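Local structure of polysaccharide deacetylase-like protein (Bacillus anthracis, 4V33) at residues E141-D153 / M341-F355. The protein is a putative zinc-dependent polysaccharide deacetylase with a fibronectin type III domain, required together with a second such protein for osmotic stability and cell shape maintenance in this bacterium. Numbering follows the deposited sequence.
Sequences EQKVPVLMYHAID and MKRVRIHHTTTVEQF. With ACT (acetate ion), chain C.
Met148 O accepts from Ile346 N in a nearly straight bond (3.2 Å, 173°) and has a water 2.8 Å away, which also lies 2.8 Å from His150 ND1. The bond belongs to a parallel ladder between strands 146-149 and 341-345, which brings the first and last strands of the deacetylase domain's β/α barrel side by side. Val344 N to Val146 O and Met148 N to Val344 O, both 2.8 Å, complete the ladder, and a second water bridges Val146 N and Lys342 O.

On the face bearing Met148 and Arg345, Met148 is extended as far as SD, its CG anti to the backbone N (chi1 176°, chi2 179°), which carries SD over the rim of the Arg343 guanidinium, 3.4 Å from NH2; the bend at chi3 then swings CE over the centre of the Arg345 guanidinium. Arg343 is fixed by a salt bridge to Asp205 and by Thr323 O. On the face bearing Leu147 and Val344, Leu147 splits its branches, CD2 against Ile346 CD1 and CD1 against Phe355 CE1. Ile346 CG1 makes a CH-π contact with one face of the Tyr149 ring, whose hydroxyl bonds to Gln173 of helix 167-179. At the strand's end His150 approaches the zinc site of Asp206, His264 and His268; its NE2 donates to O of an acetate, probably from the crystallisation liquor, at 2.9 Å.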
ATOM      1  N   GLU A 141       1.624  11.374  -5.322  1.00 19.82           N
ATOM      2  CA  GLU A 141       1.111  10.015  -5.129  1.00 18.97           C
ATOM      3  C   GLU A 141       2.001   8.936  -5.719  1.00 18.41           C
ATOM      4  O   GLU A 141       2.419   9.025  -6.875  1.00 21.24           O
ATOM      5  CB  GLU A 141      -0.299   9.875  -5.713  1.00 17.83           C
ATOM      6  CG  GLU A 141      -1.369  10.656  -4.970  1.00 22.81           C
ATOM      7  CD  GLU A 141      -1.579  10.172  -3.542  1.00 23.41           C
ATOM      8  OE1 GLU A 141      -1.216   9.020  -3.236  1.00 22.78           O
ATOM      9  OE2 GLU A 141      -2.110  10.956  -2.721  1.00 26.74           O
ATOM     10  N   GLN A 142       2.309   7.936  -4.901  1.00 18.72           N
ATOM     11  CA  GLN A 142       3.084   6.787  -5.355  1.00 17.21           C
ATOM     12  C   GLN A 142       2.194   5.668  -5.855  1.00 18.28           C
ATOM     13  O   GLN A 142       1.119   5.419  -5.308  1.00 19.55           O
ATOM     14  CB  GLN A 142       3.956   6.237  -4.219  1.00 19.60           C
ATOM     15  CG  GLN A 142       4.942   7.233  -3.680  1.00 20.75           C
ATOM     16  CD  GLN A 142       6.064   6.590  -2.888  1.00 21.85           C
ATOM     17  OE1 GLN A 142       7.230   6.717  -3.249  1.00 28.04           O
ATOM     18  NE2 GLN A 142       5.721   5.936  -1.783  1.00 15.44           N
ATOM     19  N   LYS A 143       2.659   4.986  -6.892  1.00 17.33           N
ATOM     20  CA  LYS A 143       1.971   3.792  -7.364  0.54 17.16           C
ATOM     21  C   LYS A 143       2.196   2.661  -6.366  1.00 17.57           C
ATOM     22  O   LYS A 143       3.239   2.587  -5.704  1.00 19.68           O
ATOM     23  CB  LYS A 143       2.458   3.399  -8.761  0.54 19.08           C
ATOM     24  CG  LYS A 143       3.882   2.864  -8.805  0.54 18.48           C
ATOM     25  CD  LYS A 143       4.388   2.761 -10.236  0.54 25.74           C
ATOM     26  CE  LYS A 143       5.791   2.174 -10.286  0.54 30.28           C
ATOM     27  NZ  LYS A 143       6.769   2.998  -9.522  0.54 32.93           N
ATOM     28  N   VAL A 144       1.204   1.785  -6.252  1.00 16.99           N
ATOM     29  CA  VAL A 144       1.259   0.699  -5.290  1.00 17.96           C
ATOM     30  C   VAL A 144       0.865  -0.597  -5.992  1.00 15.44           C
ATOM     31  O   VAL A 144      -0.311  -0.831  -6.241  1.00 17.47           O
ATOM     32  CB  VAL A 144       0.273   0.942  -4.127  1.00 17.92           C
ATOM     33  CG1 VAL A 144       0.365  -0.177  -3.109  1.00 19.51           C
ATOM     34  CG2 VAL A 144       0.557   2.293  -3.448  1.00 20.54           C
ATOM     35  N   PRO A 145       1.860  -1.432  -6.338  1.00 12.83           N
ATOM     36  CA  PRO A 145       1.501  -2.742  -6.887  1.00 13.12           C
ATOM     37  C   PRO A 145       0.923  -3.629  -5.796  1.00 13.41           C
ATOM     38  O   PRO A 145       1.448  -3.689  -4.679  1.00 14.44           O
ATOM     39  CB  PRO A 145       2.827  -3.305  -7.404  1.00 14.75           C
ATOM     40  CG  PRO A 145       3.907  -2.495  -6.722  1.00 20.78           C
ATOM     41  CD  PRO A 145       3.309  -1.172  -6.336  1.00 14.04           C
ATOM     42  N   VAL A 146      -0.159  -4.314  -6.141  1.00 13.90           N
ATOM     43  CA  VAL A 146      -0.819  -5.239  -5.234  1.00 15.34           C
ATOM     44  C   VAL A 146      -0.736  -6.616  -5.890  1.00 12.99           C
ATOM     45  O   VAL A 146      -1.467  -6.911  -6.834  1.00 14.58           O
ATOM     46  CB  VAL A 146      -2.279  -4.826  -4.976  1.00 15.49           C
ATOM     47  CG1 VAL A 146      -2.947  -5.797  -4.002  1.00 16.91           C
ATOM     48  CG2 VAL A 146      -2.328  -3.393  -4.437  1.00 15.87           C
ATOM     49  N   LEU A 147       0.198  -7.433  -5.410  1.00 13.76           N
ATOM     50  CA  LEU A 147       0.442  -8.754  -6.000  1.00 12.99           C
ATOM     51  C   LEU A 147      -0.642  -9.747  -5.626  1.00 12.83           C
ATOM     52  O   LEU A 147      -1.123  -9.757  -4.491  1.00 15.01           O
ATOM     53  CB  LEU A 147       1.778  -9.298  -5.508  1.00 12.72           C
ATOM     54  CG  LEU A 147       3.021  -8.516  -5.942  1.00 15.44           C
ATOM     55  CD1 LEU A 147       4.242  -8.923  -5.112  1.00 14.93           C
ATOM     56  CD2 LEU A 147       3.286  -8.793  -7.418  1.00 22.54           C
ATOM     57  N   MET A 148      -1.010 -10.598  -6.583  1.00 11.68           N
ATOM     58  CA  MET A 148      -1.993 -11.644  -6.345  1.00 12.64           C
ATOM     59  C   MET A 148      -1.388 -13.032  -6.565  1.00 14.66           C
ATOM     60  O   MET A 148      -1.032 -13.395  -7.697  1.00 15.02           O
ATOM     61  CB  MET A 148      -3.194 -11.470  -7.264  1.00 13.42           C
ATOM     62  CG  MET A 148      -4.223 -12.596  -7.117  1.00 16.92           C
ATOM     63  SD  MET A 148      -5.663 -12.383  -8.163  1.00 20.76           S
ATOM     64  CE  MET A 148      -4.876 -12.267  -9.766  1.00 18.20           C
ATOM     65  N   TYR A 149      -1.260 -13.776  -5.468  1.00 13.30           N
ATOM     66  CA  TYR A 149      -0.884 -15.185  -5.495  1.00 11.56           C
ATOM     67  C   TYR A 149      -2.071 -16.062  -5.142  1.00 13.05           C
ATOM     68  O   TYR A 149      -3.057 -15.588  -4.567  1.00 13.53           O
ATOM     69  CB  TYR A 149       0.213 -15.451  -4.472  1.00 12.78           C
ATOM     70  CG  TYR A 149       1.552 -14.837  -4.797  1.00 11.57           C
ATOM     71  CD1 TYR A 149       2.466 -15.519  -5.602  1.00 12.87           C
ATOM     72  CD2 TYR A 149       1.921 -13.602  -4.291  1.00 13.28           C
ATOM     73  CE1 TYR A 149       3.694 -14.990  -5.897  1.00 12.64           C
ATOM     74  CE2 TYR A 149       3.158 -13.052  -4.586  1.00 13.41           C
ATOM     75  CZ  TYR A 149       4.044 -13.750  -5.379  1.00 12.92           C
ATOM     76  OH  TYR A 149       5.268 -13.195  -5.659  1.00 14.43           O
ATOM     77  N   HIS A 150      -1.987 -17.341  -5.504  1.00 13.38           N
ATOM     78  CA  HIS A 150      -2.960 -18.335  -5.083  1.00 14.07           C
ATOM     79  C   HIS A 150      -2.267 -19.464  -4.325  1.00 16.29           C
ATOM     80  O   HIS A 150      -2.041 -19.345  -3.123  1.00 17.65           O
ATOM     81  CB  HIS A 150      -3.755 -18.851  -6.279  1.00 16.57           C
ATOM     82  CG  HIS A 150      -4.792 -17.885  -6.753  1.00 18.19           C
ATOM     83  ND1 HIS A 150      -4.485 -16.768  -7.500  1.00 22.77           N
ATOM     84  CD2 HIS A 150      -6.129 -17.844  -6.542  1.00 23.03           C
ATOM     85  CE1 HIS A 150      -5.596 -16.096  -7.756  1.00 20.62           C
ATOM     86  NE2 HIS A 150      -6.604 -16.720  -7.175  1.00 24.09           N
ATOM     87  N   ALA A 151      -1.921 -20.547  -5.018  1.00 15.41           N
ATOM     88  CA  ALA A 151      -1.240 -21.668  -4.380  1.00 15.96           C
ATOM     89  C   ALA A 151       0.267 -21.428  -4.364  1.00 16.54           C
ATOM     90  O   ALA A 151       0.835 -20.947  -5.346  1.00 15.70           O
ATOM     91  CB  ALA A 151      -1.553 -22.959  -5.113  1.00 16.71           C
ATOM     92  N   ILE A 152       0.901 -21.723  -3.232  1.00 14.92           N
ATOM     93  CA  ILE A 152       2.362 -21.754  -3.143  1.00 14.61           C
ATOM     94  C   ILE A 152       2.747 -23.198  -2.869  1.00 15.85           C
ATOM     95  O   ILE A 152       2.761 -23.657  -1.729  1.00 16.75           O
ATOM     96  CB  ILE A 152       2.901 -20.831  -2.042  1.00 14.00           C
ATOM     97  CG1 ILE A 152       2.368 -19.402  -2.230  1.00 16.25           C
ATOM     98  CG2 ILE A 152       4.431 -20.839  -2.056  1.00 15.52           C
ATOM     99  CD1 ILE A 152       2.812 -18.731  -3.530  1.00 15.82           C
ATOM    100  N   ASP A 153       3.018 -23.942  -3.932  1.00 16.34           N
ATOM    101  CA  ASP A 153       3.291 -25.366  -3.792  1.00 17.72           C
ATOM    102  C   ASP A 153       3.945 -25.839  -5.069  1.00 23.27           C
ATOM    103  O   ASP A 153       3.830 -25.167  -6.099  1.00 20.48           O
ATOM    104  CB  ASP A 153       1.989 -26.151  -3.561  1.00 18.87           C
ATOM    105  CG  ASP A 153       2.211 -27.452  -2.817  1.00 32.04           C
ATOM    106  OD1 ASP A 153       3.377 -27.877  -2.678  1.00 27.86           O
ATOM    107  OD2 ASP A 153       1.211 -28.057  -2.371  1.00 32.44           O
ATOM    108  N   MET A 341      -9.759  -1.974  -6.534  1.00 15.80           N
ATOM    109  CA  MET A 341      -8.303  -1.926  -6.625  0.68 15.10           C
ATOM    110  C   MET A 341      -7.728  -2.993  -7.562  1.00 14.87           C
ATOM    111  O   MET A 341      -7.967  -4.187  -7.379  1.00 16.70           O
ATOM    112  CB  MET A 341      -7.709  -2.061  -5.216  0.68 16.55           C
ATOM    113  CG  MET A 341      -6.231  -1.752  -5.084  0.68 16.54           C
ATOM    114  SD  MET A 341      -5.756  -1.565  -3.344  0.68 18.05           S
ATOM    115  CE  MET A 341      -6.586  -0.035  -2.919  0.68 18.40           C
ATOM    116  N   LYS A 342      -6.953  -2.548  -8.548  1.00 14.42           N
ATOM    117  CA  LYS A 342      -6.292  -3.453  -9.487  1.00 14.23           C
ATOM    118  C   LYS A 342      -5.228  -4.289  -8.791  1.00 12.79           C
ATOM    119  O   LYS A 342      -4.693  -3.895  -7.749  1.00 15.12           O
ATOM    120  CB  LYS A 342      -5.597  -2.660 -10.591  1.00 17.51           C
ATOM    121  CG  LYS A 342      -6.500  -1.899 -11.541  1.00 22.66           C
ATOM    122  CD  LYS A 342      -5.629  -0.982 -12.396  1.00 29.09           C
ATOM    123  CE  LYS A 342      -6.434  -0.198 -13.407  1.00 38.42           C
ATOM    124  NZ  LYS A 342      -5.551   0.748 -14.148  1.00 43.77           N
ATOM    125  N   ARG A 343      -4.901  -5.428  -9.394  1.00 12.92           N
ATOM    126  CA  ARG A 343      -3.837  -6.283  -8.887  1.00 12.35           C
ATOM    127  C   ARG A 343      -2.922  -6.796  -9.992  1.00 15.02           C
ATOM    128  O   ARG A 343      -3.302  -6.869 -11.163  1.00 15.75           O
ATOM    129  CB  ARG A 343      -4.403  -7.455  -8.078  1.00 13.88           C
ATOM    130  CG  ARG A 343      -5.062  -7.018  -6.768  1.00 15.18           C
ATOM    131  CD  ARG A 343      -5.234  -8.188  -5.829  1.00 13.25           C
ATOM    132  NE  ARG A 343      -6.386  -9.018  -6.190  1.00 12.35           N
ATOM    133  CZ  ARG A 343      -6.679 -10.160  -5.584  1.00 12.07           C
ATOM    134  NH1 ARG A 343      -5.888 -10.616  -4.612  1.00 13.09           N
ATOM    135  NH2 ARG A 343      -7.766 -10.843  -5.943  1.00 12.49           N
ATOM    136  N   VAL A 344      -1.704  -7.145  -9.591  1.00 13.24           N
ATOM    137  CA  VAL A 344      -0.730  -7.744 -10.498  1.00 13.51           C
ATOM    138  C   VAL A 344      -0.733  -9.260 -10.296  1.00 13.60           C
ATOM    139  O   VAL A 344      -0.378  -9.755  -9.223  1.00 14.73           O
ATOM    140  CB  VAL A 344       0.683  -7.170 -10.231  1.00 14.46           C
ATOM    141  CG1 VAL A 344       1.710  -7.838 -11.147  1.00 15.13           C
ATOM    142  CG2 VAL A 344       0.691  -5.645 -10.420  1.00 15.62           C
ATOM    143  N   ARG A 345      -1.144  -9.998 -11.322  1.00 14.62           N
ATOM    144  CA  ARG A 345      -1.228 -11.452 -11.246  1.00 13.18           C
ATOM    145  C   ARG A 345       0.147 -12.092 -11.415  1.00 15.03           C
ATOM    146  O   ARG A 345       0.858 -11.786 -12.367  1.00 20.12           O
ATOM    147  CB  ARG A 345      -2.169 -11.965 -12.334  1.00 18.48           C
ATOM    148  CG  ARG A 345      -2.271 -13.474 -12.407  1.00 19.38           C
ATOM    149  CD  ARG A 345      -3.234 -13.918 -13.518  1.00 21.49           C
ATOM    150  NE  ARG A 345      -4.626 -13.569 -13.247  1.00 24.53           N
ATOM    151  CZ  ARG A 345      -5.446 -14.299 -12.496  1.00 21.60           C
ATOM    152  NH1 ARG A 345      -5.008 -15.406 -11.909  1.00 23.99           N
ATOM    153  NH2 ARG A 345      -6.706 -13.907 -12.316  1.00 25.07           N
ATOM    154  N   ILE A 346       0.525 -12.952 -10.473  1.00 13.40           N
ATOM    155  CA  ILE A 346       1.721 -13.768 -10.651  1.00 13.09           C
ATOM    156  C   ILE A 346       1.328 -15.159 -11.150  1.00 13.99           C
ATOM    157  O   ILE A 346       0.383 -15.767 -10.645  1.00 17.39           O
ATOM    158  CB  ILE A 346       2.558 -13.866  -9.361  1.00 13.49           C
ATOM    159  CG1 ILE A 346       2.896 -12.462  -8.834  1.00 16.12           C
ATOM    160  CG2 ILE A 346       3.825 -14.684  -9.618  1.00 14.76           C
ATOM    161  CD1 ILE A 346       3.487 -11.518  -9.879  1.00 19.25           C
ATOM    162  N   HIS A 347       2.043 -15.649 -12.162  1.00 13.04           N
ATOM    163  CA  HIS A 347       1.723 -16.915 -12.812  1.00 14.01           C
ATOM    164  C   HIS A 347       2.713 -18.010 -12.442  1.00 13.00           C
ATOM    165  O   HIS A 347       3.839 -17.732 -12.030  1.00 13.40           O
ATOM    166  CB  HIS A 347       1.802 -16.750 -14.330  1.00 14.51           C
ATOM    167  CG  HIS A 347       0.853 -15.736 -14.883  1.00 17.50           C
ATOM    168  ND1 HIS A 347      -0.418 -16.067 -15.303  1.00 21.36           N
ATOM    169  CD2 HIS A 347       0.995 -14.409 -15.110  1.00 23.10           C
ATOM    170  CE1 HIS A 347      -1.020 -14.982 -15.760  1.00 21.86           C
ATOM    171  NE2 HIS A 347      -0.188 -13.963 -15.650  1.00 23.61           N
ATOM    172  N   HIS A 348       2.295 -19.257 -12.637  1.00 12.89           N
ATOM    173  CA  HIS A 348       3.188 -20.406 -12.497  1.00 13.15           C
ATOM    174  C   HIS A 348       4.502 -20.210 -13.253  1.00 14.45           C
ATOM    175  O   HIS A 348       5.571 -20.605 -12.780  1.00 14.36           O
ATOM    176  CB  HIS A 348       2.489 -21.662 -13.024  1.00 14.00           C
ATOM    177  CG  HIS A 348       3.337 -22.895 -12.969  1.00 14.34           C
ATOM    178  ND1 HIS A 348       3.612 -23.560 -11.791  1.00 16.26           N
ATOM    179  CD2 HIS A 348       3.963 -23.590 -13.946  1.00 14.43           C
ATOM    180  CE1 HIS A 348       4.370 -24.612 -12.049  1.00 17.22           C
ATOM    181  NE2 HIS A 348       4.602 -24.651 -13.350  1.00 19.71           N
ATOM    182  N   THR A 349       4.413 -19.597 -14.427  1.00 12.64           N
ATOM    183  CA  THR A 349       5.574 -19.428 -15.306  1.00 12.59           C
ATOM    184  C   THR A 349       6.369 -18.132 -15.088  1.00 12.86           C
ATOM    185  O   THR A 349       7.392 -17.922 -15.750  1.00 13.55           O
ATOM    186  CB  THR A 349       5.151 -19.444 -16.785  1.00 13.76           C
ATOM    187  OG1 THR A 349       4.210 -18.382 -17.022  1.00 16.78           O
ATOM    188  CG2 THR A 349       4.515 -20.779 -17.159  1.00 14.98           C
ATOM    189  N   THR A 350       5.901 -17.271 -14.192  1.00 12.69           N
ATOM    190  CA  THR A 350       6.540 -15.969 -13.979  1.00 11.76           C
ATOM    191  C   THR A 350       7.969 -16.120 -13.480  1.00 12.03           C
ATOM    192  O   THR A 350       8.209 -16.807 -12.504  1.00 14.19           O
ATOM    193  CB  THR A 350       5.735 -15.134 -12.976  1.00 13.45           C
ATOM    194  OG1 THR A 350       4.438 -14.855 -13.531  1.00 14.00           O
ATOM    195  CG2 THR A 350       6.450 -13.810 -12.681  1.00 13.25           C
ATOM    196  N   THR A 351       8.908 -15.475 -14.172  1.00 12.56           N
ATOM    197  CA  THR A 351      10.316 -15.450 -13.760  1.00 12.94           C
ATOM    198  C   THR A 351      10.538 -14.256 -12.839  1.00 12.62           C
ATOM    199  O   THR A 351       9.674 -13.386 -12.716  1.00 13.30           O
ATOM    200  CB  THR A 351      11.249 -15.286 -14.970  1.00 14.28           C
ATOM    201  OG1 THR A 351      11.070 -13.982 -15.548  1.00 13.90           O
ATOM    202  CG2 THR A 351      10.968 -16.352 -16.029  1.00 14.28           C
ATOM    203  N   VAL A 352      11.711 -14.183 -12.218  1.00 13.54           N
ATOM    204  CA  VAL A 352      12.002 -13.029 -11.372  1.00 13.04           C
ATOM    205  C   VAL A 352      12.073 -11.748 -12.204  1.00 15.08           C
ATOM    206  O   VAL A 352      11.648 -10.681 -11.753  1.00 14.77           O
ATOM    207  CB  VAL A 352      13.277 -13.234 -10.538  1.00 14.67           C
ATOM    208  CG1 VAL A 352      13.585 -11.988  -9.707  1.00 19.19           C
ATOM    209  CG2 VAL A 352      13.092 -14.414  -9.618  1.00 15.91           C
ATOM    210  N   GLU A 353      12.583 -11.863 -13.426  1.00 14.02           N
ATOM    211  CA  GLU A 353      12.650 -10.728 -14.335  1.00 14.11           C
ATOM    212  C   GLU A 353      11.245 -10.218 -14.692  1.00 14.43           C
ATOM    213  O   GLU A 353      10.993  -9.015 -14.704  1.00 16.36           O
ATOM    214  CB  GLU A 353      13.417 -11.111 -15.602  1.00 15.14           C
ATOM    215  CG  GLU A 353      14.912 -11.405 -15.379  1.00 19.26           C
ATOM    216  CD  GLU A 353      15.209 -12.750 -14.701  1.00 20.38           C
ATOM    217  OE1 GLU A 353      14.405 -13.713 -14.784  1.00 15.13           O
ATOM    218  OE2 GLU A 353      16.305 -12.847 -14.095  1.00 31.15           O
ATOM    219  N   GLN A 354      10.333 -11.138 -14.988  1.00 13.38           N
ATOM    220  CA  GLN A 354       8.958 -10.751 -15.295  1.00 13.58           C
ATOM    221  C   GLN A 354       8.273 -10.147 -14.072  1.00 14.30           C
ATOM    222  O   GLN A 354       7.528  -9.164 -14.177  1.00 14.16           O
ATOM    223  CB  GLN A 354       8.177 -11.957 -15.815  1.00 12.96           C
ATOM    224  CG  GLN A 354       8.556 -12.344 -17.226  1.00 13.81           C
ATOM    225  CD  GLN A 354       7.930 -13.652 -17.661  1.00 15.96           C
ATOM    226  OE1 GLN A 354       7.810 -14.595 -16.873  1.00 15.41           O
ATOM    227  NE2 GLN A 354       7.536 -13.725 -18.933  1.00 19.86           N
ATOM    228  N   PHE A 355       8.528 -10.750 -12.916  1.00 13.09           N
ATOM    229  CA  PHE A 355       8.034 -10.249 -11.635  1.00 13.50           C
ATOM    230  C   PHE A 355       8.492  -8.804 -11.435  1.00 13.66           C
ATOM    231  O   PHE A 355       7.675  -7.897 -11.189  1.00 14.57           O
ATOM    232  CB  PHE A 355       8.586 -11.161 -10.520  1.00 14.49           C
ATOM    233  CG  PHE A 355       8.252 -10.716  -9.114  1.00 11.08           C
ATOM    234  CD1 PHE A 355       7.018 -11.023  -8.547  1.00 13.02           C
ATOM    235  CD2 PHE A 355       9.192 -10.039  -8.344  1.00 13.82           C
ATOM    236  CE1 PHE A 355       6.729 -10.634  -7.236  1.00 12.54           C
ATOM    237  CE2 PHE A 355       8.902  -9.655  -7.042  1.00 15.06           C
ATOM    238  CZ  PHE A 355       7.668  -9.952  -6.496  1.00 13.67           C
TER
HETATM  239  C   ACT C1361      -9.977 -15.041  -7.120  1.00 30.96           C
HETATM  240  O   ACT C1361      -9.078 -15.498  -6.365  1.00 23.62           O
HETATM  241  OXT ACT C1361     -10.875 -15.827  -7.523  1.00 26.72           O
HETATM  242  CH3 ACT C1361      -9.981 -13.605  -7.530  1.00 28.80           C
HETATM  243  O   HOH W   1      -1.991  -3.356  -8.134  1.00 16.03           O
HETATM  244  O   HOH W   2      -2.247 -15.664  -8.798  0.98 20.11           O